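Local coordinates for glycosyl hydrolase (Bacteroides ovatus, PDB 3QC2), which is a glycosyl hydrolase family protein that probably adopts the five-bladed beta-propeller fold of its clan, its precise function unassigned, at residues Gly18-Lys23 and Arg356-Asp361; Lys7-Pro12 and Leu302-Phe307. All blocks are in the same frame, centred on the assembly; numbering follows the deposited sequence.

Interaction 1 of 2, residues Gly18-Lys23 and Arg356-Asp361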
loop_
_atom_site.group_PDB
_atom_site.type_symbol
_atom_site.label_atom_id
_atom_site.label_comp_id
_atom_site.label_asym_id
_atom_site.label_seq_id
_atom_site.Cartn_x
_atom_site.Cartn_y
_atom_site.Cartn_z
ATOM N N GLY A 18 6.916 17.383 5.350
ATOM C CA GLY A 18 5.863 16.638 6.064
ATOM C C GLY A 18 4.516 16.585 5.344
ATOM O O GLY A 18 4.211 17.432 4.517
ATOM N N PHE A 19 3.730 15.557 5.679
ATOM C CA PHE A 19 2.391 15.364 5.143
ATOM C C PHE A 19 1.418 15.874 6.186
ATOM O O PHE A 19 1.242 15.267 7.240
ATOM C CB PHE A 19 2.140 13.897 4.847
ATOM C CG PHE A 19 2.949 13.367 3.700
ATOM C CD1 PHE A 19 4.279 13.040 3.866
ATOM C CD2 PHE A 19 2.373 13.191 2.454
ATOM C CE1 PHE A 19 5.031 12.540 2.800
ATOM C CE2 PHE A 19 3.115 12.692 1.392
ATOM C CZ PHE A 19 4.446 12.367 1.571
ATOM N N GLU A 20 0.791 16.998 5.890
ATOM C CA GLU A 20 -0.106 17.627 6.821
ATOM C C GLU A 20 -1.554 17.205 6.568
ATOM O O GLU A 20 -2.020 17.205 5.439
ATOM C CB GLU A 20 0.052 19.152 6.727
ATOM C CG GLU A 20 -0.670 19.912 7.814
ATOM C CD GLU A 20 -0.330 21.410 7.824
ATOM O OE1 GLU A 20 0.161 21.941 6.773
ATOM O OE2 GLU A 20 -0.562 22.056 8.890
ATOM N N ARG A 21 -2.245 16.840 7.640
ATOM C CA ARG A 21 -3.640 16.424 7.580
ATOM C C ARG A 21 -4.524 17.691 7.472
ATOM O O ARG A 21 -4.519 18.515 8.377
ATOM C CB ARG A 21 -4.013 15.630 8.847
ATOM C CG ARG A 21 -3.135 14.383 9.105
ATOM C CD ARG A 21 -3.344 13.862 10.496
ATOM N NE ARG A 21 -2.474 12.715 10.826
ATOM C CZ ARG A 21 -1.195 12.808 11.221
ATOM N NH1 ARG A 21 -0.592 13.994 11.312
ATOM N NH2 ARG A 21 -0.507 11.704 11.506
ATOM N N PRO A 22 -5.279 17.849 6.354
ATOM C CA PRO A 22 -6.123 19.053 6.238
ATOM C C PRO A 22 -7.249 19.063 7.277
ATOM O O PRO A 22 -7.800 18.001 7.596
ATOM C CB PRO A 22 -6.699 18.957 4.818
ATOM C CG PRO A 22 -5.966 17.796 4.148
ATOM C CD PRO A 22 -5.481 16.920 5.227
ATOM N N LYS A 23 -7.573 20.249 7.805
ATOM C CA LYS A 23 -8.639 20.396 8.814
ATOM C C LYS A 23 -10.030 19.937 8.322
ATOM O O LYS A 23 -10.416 20.211 7.198
ATOM C CB LYS A 23 -8.731 21.866 9.320
ATOM C CG LYS A 23 -7.851 22.217 10.589
ATOM C CD LYS A 23 -6.364 21.936 10.416
ATOM C CE LYS A 23 -5.549 22.407 11.656
ATOM N N ARG A 356 6.366 24.430 0.080
ATOM C CA ARG A 356 6.212 24.940 1.436
ATOM C C ARG A 356 6.129 23.750 2.402
ATOM O O ARG A 356 5.102 23.535 3.058
ATOM C CB ARG A 356 4.955 25.802 1.516
ATOM C CG ARG A 356 4.785 26.586 2.816
ATOM C CD ARG A 356 3.430 27.273 2.820
ATOM N NE ARG A 356 3.203 28.085 4.025
ATOM C CZ ARG A 356 3.542 29.376 4.158
ATOM N NH1 ARG A 356 4.152 30.047 3.162
ATOM N NH2 ARG A 356 3.279 30.004 5.298
ATOM N N PRO A 357 7.220 22.966 2.490
ATOM C CA PRO A 357 7.224 21.772 3.331
ATOM C C PRO A 357 6.924 22.033 4.822
ATOM O O PRO A 357 7.560 22.878 5.451
ATOM C CB PRO A 357 8.657 21.226 3.165
ATOM C CG PRO A 357 9.179 21.878 1.928
ATOM C CD PRO A 357 8.540 23.203 1.873
ATOM N N ALA A 358 5.950 21.301 5.349
ATOM C CA ALA A 358 5.588 21.371 6.744
ATOM C C ALA A 358 6.478 20.410 7.502
ATOM O O ALA A 358 7.151 19.572 6.899
ATOM C CB ALA A 358 4.124 20.981 6.931
ATOM N N LYS A 359 6.485 20.532 8.826
ATOM C CA LYS A 359 7.248 19.624 9.674
ATOM C C LYS A 359 6.577 18.257 9.668
ATOM O O LYS A 359 5.376 18.152 9.411
ATOM C CB LYS A 359 7.315 20.147 11.107
ATOM C CG LYS A 359 8.080 21.466 11.263
ATOM C CD LYS A 359 7.983 22.003 12.697
ATOM C CE LYS A 359 8.712 23.337 12.841
ATOM N NZ LYS A 359 8.507 23.938 14.204
ATOM N N ALA A 360 7.355 17.210 9.926
ATOM C CA ALA A 360 6.798 15.852 10.014
ATOM C C ALA A 360 6.107 15.715 11.376
ATOM O O ALA A 360 6.127 16.654 12.188
ATOM C CB ALA A 360 7.873 14.837 9.866
ATOM N N ASP A 361 5.474 14.579 11.626
ATOM C CA ASP A 361 4.845 14.364 12.926
ATOM C C ASP A 361 5.950 14.443 13.960
ATOM O O ASP A 361 7.049 13.912 13.738
ATOM C CB ASP A 361 4.128 13.002 13.007
ATOM C CG ASP A 361 2.786 12.986 12.276
ATOM O OD1 ASP A 361 2.240 14.060 11.992
ATOM O OD2 ASP A 361 2.263 11.891 12.017
HETATM O O HOH W 1 3.726 20.052 3.494
HETATM O O HOH W 2 2.711 14.932 9.434
#
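Arg21 and Asp361 illustrate how a bidentate salt bridge can join two irregular segments from opposite ends of a chain. The guanidinium presents its outer edge, so that NH1 donates to Asp361 OD1 at 2.9 Å and NH2 to Asp361 OD2 at 2.8 Å. Both bonds are almost straight, and each carboxylate oxygen accepts its hydrogen bond on the syn lone pair. Guanidinium and carboxylate lie only 12° from coplanar, although the two side chains cross at about a right angle. Arg21 reaches across because its chain is extended from CG to NE; NE forms a salt bridge with Glu314.

The backbone supplies a second kind of link. Gly18 N donates to Ala358 O over 2.7 Å, approaching from above the carbonyl plane. With no side chain in between, Gly18 CA comes to 3.7 Å from Lys359 O. A cis peptide bond precedes this glycine.

Two waters bridge the segments. One donates to Gly18 O and accepts from Ala358 N; the other donates to both Phe19 O and Asp361 OD1, giving that oxygen a second donor.

The 18-23 segment lies against the last strands of the chain: Glu20 makes a backbone hydrogen bond with Val351 of strand 346-352, Phe19 packs on Ala350 and on Leu338 of strand 335-342, and Arg21 touches Tyr340.

Interaction 2 of 2, residues Lys7-Pro12 and Leu302-Phe307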
loop_
_atom_site.group_PDB
_atom_site.type_symbol
_atom_site.label_atom_id
_atom_site.label_comp_id
_atom_site.label_asym_id
_atom_site.label_seq_id
_atom_site.Cartn_x
_atom_site.Cartn_y
_atom_site.Cartn_z
ATOM N N LYS A 7 11.394 17.273 20.566
ATOM C CA LYS A 7 10.398 16.533 19.775
ATOM C C LYS A 7 10.349 16.909 18.264
ATOM O O LYS A 7 9.468 16.437 17.538
ATOM C CB LYS A 7 8.988 16.702 20.409
ATOM C CG LYS A 7 8.730 15.836 21.661
ATOM C CD LYS A 7 9.529 16.240 22.868
ATOM C CE LYS A 7 9.377 15.193 23.995
ATOM N NZ LYS A 7 7.949 14.962 24.374
ATOM N N GLU A 8 11.286 17.740 17.804
ATOM C CA GLU A 8 11.324 18.137 16.391
ATOM C C GLU A 8 11.832 16.940 15.560
ATOM O O GLU A 8 12.905 16.392 15.835
ATOM C CB GLU A 8 12.223 19.370 16.192
ATOM C CG GLU A 8 12.104 20.022 14.801
ATOM N N ASN A 9 11.048 16.545 14.556
ATOM C CA ASN A 9 11.366 15.398 13.706
ATOM C C ASN A 9 11.876 15.880 12.341
ATOM O O ASN A 9 11.150 15.857 11.350
ATOM C CB ASN A 9 10.099 14.515 13.557
ATOM C CG ASN A 9 10.371 13.164 12.886
ATOM O OD1 ASN A 9 11.508 12.775 12.675
ATOM N ND2 ASN A 9 9.307 12.444 12.579
ATOM N N LYS A 10 13.133 16.323 12.312
ATOM C CA LYS A 10 13.755 16.850 11.085
ATOM C C LYS A 10 13.953 15.763 10.068
ATOM O O LYS A 10 14.427 14.680 10.395
ATOM C CB LYS A 10 15.123 17.513 11.390
ATOM C CG LYS A 10 15.043 18.775 12.238
ATOM C CD LYS A 10 16.427 19.449 12.392
ATOM N N LEU A 11 13.587 16.053 8.830
ATOM C CA LEU A 11 13.745 15.113 7.744
ATOM C C LEU A 11 14.979 15.460 6.927
ATOM O O LEU A 11 15.301 16.638 6.755
ATOM C CB LEU A 11 12.525 15.145 6.814
ATOM C CG LEU A 11 11.182 14.653 7.354
ATOM C CD1 LEU A 11 10.079 14.951 6.348
ATOM C CD2 LEU A 11 11.226 13.172 7.679
ATOM N N PRO A 12 15.681 14.431 6.416
ATOM C CA PRO A 12 16.803 14.700 5.533
ATOM C C PRO A 12 16.264 15.251 4.189
ATOM O O PRO A 12 15.076 15.025 3.858
ATOM C CB PRO A 12 17.449 13.328 5.358
ATOM C CG PRO A 12 16.362 12.365 5.586
ATOM C CD PRO A 12 15.456 12.984 6.600
ATOM N N LEU A 302 14.997 6.351 7.550
ATOM C CA LEU A 302 14.725 7.283 8.612
ATOM C C LEU A 302 14.766 6.524 9.933
ATOM O O LEU A 302 14.247 5.416 10.029
ATOM C CB LEU A 302 13.354 7.939 8.433
ATOM C CG LEU A 302 13.109 8.730 7.150
ATOM C CD1 LEU A 302 11.691 9.227 7.115
ATOM C CD2 LEU A 302 14.097 9.907 7.005
ATOM N N ASP A 303 15.408 7.110 10.926
ATOM C CA ASP A 303 15.501 6.514 12.258
ATOM C C ASP A 303 14.217 6.705 13.072
ATOM O O ASP A 303 13.992 6.003 14.032
ATOM C CB ASP A 303 16.705 7.103 13.017
ATOM C CG ASP A 303 18.045 6.684 12.407
ATOM O OD1 ASP A 303 18.097 5.633 11.675
ATOM O OD2 ASP A 303 19.042 7.389 12.649
ATOM N N GLU A 304 13.395 7.669 12.669
ATOM C CA GLU A 304 12.124 7.971 13.326
ATOM C C GLU A 304 11.040 7.961 12.250
ATOM O O GLU A 304 11.294 8.364 11.141
ATOM C CB GLU A 304 12.181 9.365 13.957
ATOM C CG GLU A 304 13.320 9.572 14.941
ATOM C CD GLU A 304 13.154 8.767 16.224
ATOM O OE1 GLU A 304 12.057 8.219 16.457
ATOM O OE2 GLU A 304 14.122 8.692 17.007
ATOM N N PRO A 305 9.830 7.505 12.587
ATOM C CA PRO A 305 8.785 7.526 11.585
ATOM C C PRO A 305 8.410 8.986 11.239
ATOM O O PRO A 305 8.433 9.854 12.115
ATOM C CB PRO A 305 7.635 6.797 12.271
ATOM C CG PRO A 305 7.841 7.055 13.699
ATOM C CD PRO A 305 9.322 7.089 13.901
ATOM N N PHE A 306 8.114 9.246 9.967
ATOM C CA PHE A 306 7.763 10.616 9.503
ATOM C C PHE A 306 6.286 10.884 9.638
ATOM O O PHE A 306 5.866 12.026 9.605
ATOM C CB PHE A 306 8.178 10.828 8.041
ATOM C CG PHE A 306 7.291 10.128 7.044
ATOM C CD1 PHE A 306 7.550 8.800 6.653
ATOM C CD2 PHE A 306 6.200 10.795 6.473
ATOM C CE1 PHE A 306 6.726 8.147 5.715
ATOM C CE2 PHE A 306 5.377 10.152 5.546
ATOM C CZ PHE A 306 5.643 8.814 5.165
ATOM N N PHE A 307 5.498 9.809 9.767
ATOM C CA PHE A 307 4.048 9.897 9.894
ATOM C C PHE A 307 3.581 8.786 10.831
ATOM O O PHE A 307 3.924 7.627 10.638
ATOM C CB PHE A 307 3.402 9.746 8.509
ATOM C CG PHE A 307 1.955 10.131 8.461
ATOM C CD1 PHE A 307 1.586 11.471 8.327
ATOM C CD2 PHE A 307 0.958 9.169 8.514
ATOM C CE1 PHE A 307 0.226 11.852 8.265
ATOM C CE2 PHE A 307 -0.402 9.543 8.453
ATOM C CZ PHE A 307 -0.751 10.909 8.323
HETATM O O HOH W 3 11.461 10.904 10.528
#
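Asn9 makes the polar part of this contact by offering both ends of its amide to the main chain of 302-307. ND2 donates to Pro305 O at 2.8 Å along a bent path, with an N-H...O angle of 137°, and it sits above the carbonyl plane. The carbonyl end is bridged by water: a single molecule donates to Asn9 OD1 at 2.8 Å and to Glu304 O at 2.6 Å. Donor and acceptor are thus both used, which fixes the rotation of the amide. OD1 also lies 3.7 Å from Glu304 CB. CG is anti to the backbone N (chi1 -170°), a torsion that carries the amide across to the facing loop.

Beside this polar patch lies an apolar one. Leu11 rests CD2 against both Leu302 and Phe306, 4.0 Å from Leu302 CD1 and 3.9 Å from Phe306 CB. The other branch of Leu302 meets the CD and CG atoms of Pro12, with Pro12 CD and Leu302 CD2 only 3.4 Å apart, tighter than usual for two carbons.

In the probable five-bladed beta-propeller, the arrangement is an N-terminal arm laid over the connection that leaves strand 298-301 and leads to strand 324-332.

Further out, that connection is held from behind. Phe306 turns its side chain into the crowded position between backbone N and carbonyl carbon (chi1 74°), packing on Ala285, Gln287 and Ile326. Glu304 bends at chi2, and OE1 finds its partners in the Tyr278 hydroxyl and Arg277. On the arm's side, Lys7 NZ forms a salt bridge with the terminal carboxylate of Pro364.

Overall arrangement
Interactions 1 and 2 have centres about 12 Å apart and meet at Asp361, the last residue of 356-361. Its backbone probably bonds both segments of interaction 2: Asp361 O accepts from Asn9 ND2 at 2.9 Å, and Asp361 N lies 3.3 Å from Phe306 O. Packing adds a further link, with Arg21 NH2 3.3 Å from Phe307 CZ. The C-terminal tail thus touches both the N-terminal arm and the 302-307 connection, illustrating how both chain ends can be secured together. Interactions 1 and 2 lie on the same side of the molecule, about 20 and 21 Å from the chain's centre, so they are peripheral features of the fold.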